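Triacylglycerol lipase (Yarrowia lipolytica, PDB 3O0D) probably hydrolyses triacylglycerols as a secreted, glycosylated lipase of the alpha/beta-hydrolase fold. Local coordinates at residues S132-N135 with T136-I140. Residues are numbered along the deposited sequence; the frame is centred on the assembly and turned at random. Where two conformers were deposited one is given.
Sequences SYNN and TYNQI. With NAG (2-acetamido-2-deoxy-beta-D-glucopyranose), chain I; NAG (2-acetamido-2-deoxy-beta-D-glucopyranose), chain H.
Thr136 reaches back one helical turn and puts two donors on the carbonyl oxygen of Ser132: its backbone N, and its hydroxyl, with OG1 2.8 Å from Ser132 O. They come in from opposite faces of the carbonyl plane; a chi1 of -48° sets OG1 beside its own N, within range. Gln139 also sends two donors to one carbonyl, Asn135 O. Gln139 NE2 lies 3.2 Å from Asn135 O and approaches from above the carbonyl plane, while the backbone N adds only a weak bond; NE2 is also hydrogen-bonded to Val68 O. An alanine in place of Gln139 would probably cost both carbonyls this donor, leaving Asn135 O the weak backbone bond. In this alpha/beta-hydrolase fold, the Ser132 and Thr136 side of helix 127-150 touches strand 68-75 and helix 163-177. On the glycan side, Asn134 ND2 is covalently linked to C1 of an N-acetylglucosamine, while its OD1 is hydrogen-bonded to Ala112 N; one turn on, Asn138 ND2 donates to O6 of the same sugar at 2.9 Å. Tyr133 and Tyr137 run side by side, Tyr133 OH 3.5 Å from Tyr137 CD1; that hydroxyl is hydrogen-bonded to Ala112 O. Farther out, Tyr137 CE1 meets acetyl C8 of a second N-acetylglucosamine at 3.5 Å.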
ATOM      1  N   SER A 132       4.962  11.756  -2.497  1.00 17.37           N
ATOM      2  CA  SER A 132       3.629  11.165  -2.489  0.50 16.13           C
ATOM      3  C   SER A 132       3.066  11.155  -1.045  1.00 16.24           C
ATOM      4  O   SER A 132       1.908  11.479  -0.834  1.00 16.26           O
ATOM      5  CB  SER A 132       3.722   9.738  -3.010  0.50 17.42           C
ATOM      6  OG  SER A 132       4.442   9.726  -4.242  0.50 14.92           O
ATOM      7  N   TYR A 133       3.951  10.772  -0.138  1.00 16.23           N
ATOM      8  CA  TYR A 133       3.619  10.747   1.354  1.00 16.64           C
ATOM      9  C   TYR A 133       3.317  12.207   1.768  1.00 17.76           C
ATOM     10  O   TYR A 133       2.309  12.514   2.352  1.00 16.35           O
ATOM     11  CB  TYR A 133       4.729  10.160   2.203  1.00 15.46           C
ATOM     12  CG  TYR A 133       4.463  10.661   3.613  1.00 16.79           C
ATOM     13  CD1 TYR A 133       3.465  10.098   4.362  1.00 16.72           C
ATOM     14  CD2 TYR A 133       5.285  11.661   4.190  1.00 15.14           C
ATOM     15  CE1 TYR A 133       3.159  10.596   5.694  1.00 16.56           C
ATOM     16  CE2 TYR A 133       4.995  12.143   5.488  1.00 20.21           C
ATOM     17  CZ  TYR A 133       3.967  11.610   6.218  1.00 20.20           C
ATOM     18  OH  TYR A 133       3.713  12.081   7.505  1.00 16.90           O
ATOM     19  N   ASN A 134       4.177  13.142   1.382  1.00 15.89           N
ATOM     20  CA  ASN A 134       3.904  14.498   1.798  1.00 18.02           C
ATOM     21  C   ASN A 134       2.681  15.076   1.279  1.00 16.31           C
ATOM     22  O   ASN A 134       2.007  15.849   1.961  1.00 17.81           O
ATOM     23  CB  ASN A 134       5.141  15.398   1.431  1.00 18.26           C
ATOM     24  CG  ASN A 134       5.850  15.908   2.614  1.00 24.63           C
ATOM     25  OD1 ASN A 134       6.233  15.183   3.534  1.00 23.99           O
ATOM     26  ND2 ASN A 134       6.116  17.239   2.552  1.00 25.64           N
ATOM     27  N   ASN A 135       2.400  14.793   0.012  1.00 16.95           N
ATOM     28  CA  ASN A 135       1.255  15.278  -0.630  1.00 16.36           C
ATOM     29  C   ASN A 135      -0.004  14.673   0.001  1.00 15.97           C
ATOM     30  O   ASN A 135      -1.040  15.289   0.036  1.00 17.29           O
ATOM     31  CB  ASN A 135       1.331  15.028  -2.183  1.00 16.23           C
ATOM     32  CG  ASN A 135       0.318  15.761  -2.914  1.00 14.41           C
ATOM     33  OD1 ASN A 135       0.179  17.066  -2.812  1.00 20.72           O
ATOM     34  ND2 ASN A 135      -0.419  15.072  -3.726  1.00 12.75           N
ATOM     35  N   THR A 136       0.099  13.462   0.474  1.00 15.12           N
ATOM     36  CA  THR A 136      -1.076  12.901   1.219  1.00 13.38           C
ATOM     37  C   THR A 136      -1.274  13.686   2.571  1.00 14.31           C
ATOM     38  O   THR A 136      -2.358  14.182   2.817  1.00 15.98           O
ATOM     39  CB  THR A 136      -0.888  11.423   1.575  1.00 14.39           C
ATOM     40  OG1 THR A 136      -0.456  10.677   0.458  1.00 14.38           O
ATOM     41  CG2 THR A 136      -2.276  10.805   2.077  1.00 15.48           C
ATOM     42  N   TYR A 137      -0.199  13.858   3.301  1.00 15.99           N
ATOM     43  CA  TYR A 137      -0.243  14.537   4.614  1.00 17.67           C
ATOM     44  C   TYR A 137      -0.815  15.967   4.457  1.00 17.87           C
ATOM     45  O   TYR A 137      -1.763  16.418   5.157  1.00 17.51           O
ATOM     46  CB  TYR A 137       1.123  14.503   5.253  1.00 18.02           C
ATOM     47  CG  TYR A 137       1.074  15.056   6.664  1.00 21.24           C
ATOM     48  CD1 TYR A 137       0.892  14.219   7.764  1.00 23.73           C
ATOM     49  CD2 TYR A 137       1.117  16.413   6.860  1.00 26.02           C
ATOM     50  CE1 TYR A 137       0.783  14.747   9.057  1.00 29.58           C
ATOM     51  CE2 TYR A 137       0.993  16.957   8.135  1.00 30.25           C
ATOM     52  CZ  TYR A 137       0.834  16.111   9.224  1.00 33.14           C
ATOM     53  OH  TYR A 137       0.751  16.688  10.485  1.00 33.82           O
ATOM     54  N   ASN A 138      -0.265  16.700   3.467  1.00 18.38           N
ATOM     55  CA  ASN A 138      -0.701  18.061   3.320  1.00 19.80           C
ATOM     56  C   ASN A 138      -2.086  18.223   2.882  1.00 19.83           C
ATOM     57  O   ASN A 138      -2.666  19.284   3.128  1.00 21.55           O
ATOM     58  CB  ASN A 138       0.255  18.852   2.394  1.00 22.33           C
ATOM     59  CG  ASN A 138       1.648  18.995   2.969  1.00 22.23           C
ATOM     60  OD1 ASN A 138       2.610  19.123   2.206  1.00 29.67           O
ATOM     61  ND2 ASN A 138       1.792  19.000   4.273  1.00 20.00           N
ATOM     62  N   GLN A 139      -2.712  17.181   2.218  1.00 14.99           N
ATOM     63  CA  GLN A 139      -4.086  17.293   1.805  1.00 15.61           C
ATOM     64  C   GLN A 139      -5.126  16.782   2.822  1.00 17.01           C
ATOM     65  O   GLN A 139      -6.262  17.213   2.821  1.00 19.65           O
ATOM     66  CB  GLN A 139      -4.332  16.511   0.497  1.00 16.15           C
ATOM     67  CG  GLN A 139      -3.618  17.143  -0.790  1.00 15.95           C
ATOM     68  CD  GLN A 139      -3.994  16.386  -2.017  1.00 15.12           C
ATOM     69  OE1 GLN A 139      -5.066  16.585  -2.599  1.00 18.04           O
ATOM     70  NE2 GLN A 139      -3.145  15.473  -2.393  1.00 17.57           N
ATOM     71  N   ILE A 140      -4.699  15.834   3.618  1.00 17.46           N
ATOM     72  CA  ILE A 140      -5.671  15.089   4.467  1.00 18.44           C
ATOM     73  C   ILE A 140      -5.289  14.925   5.933  1.00 18.23           C
ATOM     74  O   ILE A 140      -6.145  14.553   6.756  1.00 18.77           O
ATOM     75  CB  ILE A 140      -6.030  13.710   3.858  1.00 18.71           C
ATOM     76  CG1 ILE A 140      -7.440  13.263   4.281  1.00 18.48           C
ATOM     77  CG2 ILE A 140      -4.977  12.690   4.162  1.00 17.50           C
ATOM     78  CD1 ILE A 140      -8.542  14.110   3.830  1.00 18.72           C
TER
HETATM   79  C1  NAG I 303       6.772  17.943   3.638  1.00 26.31           C
HETATM   80  C2  NAG I 303       8.075  18.614   3.220  1.00 29.33           C
HETATM   81  C3  NAG I 303       8.462  19.587   4.329  1.00 32.08           C
HETATM   82  C4  NAG I 303       7.343  20.532   4.766  1.00 31.92           C
HETATM   83  C5  NAG I 303       6.070  19.746   5.078  1.00 34.54           C
HETATM   84  C6  NAG I 303       4.795  20.569   5.217  1.00 36.19           C
HETATM   85  C7  NAG I 303       9.542  17.318   1.786  1.00 29.86           C
HETATM   86  C8  NAG I 303      10.667  16.372   1.627  1.00 32.81           C
HETATM   87  N2  NAG I 303       9.152  17.675   3.026  1.00 32.51           N
HETATM   88  O3  NAG I 303       9.639  20.330   3.965  1.00 33.41           O
HETATM   89  O4  NAG I 303       7.820  21.136   5.962  1.00 36.39           O
HETATM   90  O5  NAG I 303       5.774  18.869   3.990  1.00 31.15           O
HETATM   91  O6  NAG I 303       3.917  19.791   6.000  1.00 34.41           O
HETATM   92  O7  NAG I 303       8.991  17.755   0.793  1.00 34.10           O
HETATM   93  C1  NAG H 302       1.323  14.093  13.535  1.00 21.83           C
HETATM   94  C2  NAG H 302       0.087  13.165  13.547  1.00 21.69           C
HETATM   95  C3  NAG H 302      -0.639  13.358  14.873  1.00 21.35           C
HETATM   96  C4  NAG H 302       0.310  13.135  16.055  1.00 24.28           C
HETATM   97  C5  NAG H 302       1.430  14.135  15.893  1.00 26.07           C
HETATM   98  C6  NAG H 302       2.435  14.249  17.055  1.00 25.71           C
HETATM   99  C7  NAG H 302      -0.955  12.722  11.364  1.00 26.30           C
HETATM  100  C8  NAG H 302      -2.005  13.109  10.364  1.00 22.95           C
HETATM  101  N2  NAG H 302      -0.869  13.459  12.477  1.00 24.59           N
HETATM  102  O3  NAG H 302      -1.746  12.439  14.911  1.00 25.53           O
HETATM  103  O4  NAG H 302      -0.376  13.466  17.267  1.00 25.60           O
HETATM  104  O5  NAG H 302       2.105  13.808  14.660  1.00 24.70           O
HETATM  105  O6  NAG H 302       2.782  12.967  17.436  1.00 29.51           O
HETATM  106  O7  NAG H 302      -0.193  11.794  11.156  1.00 24.29           O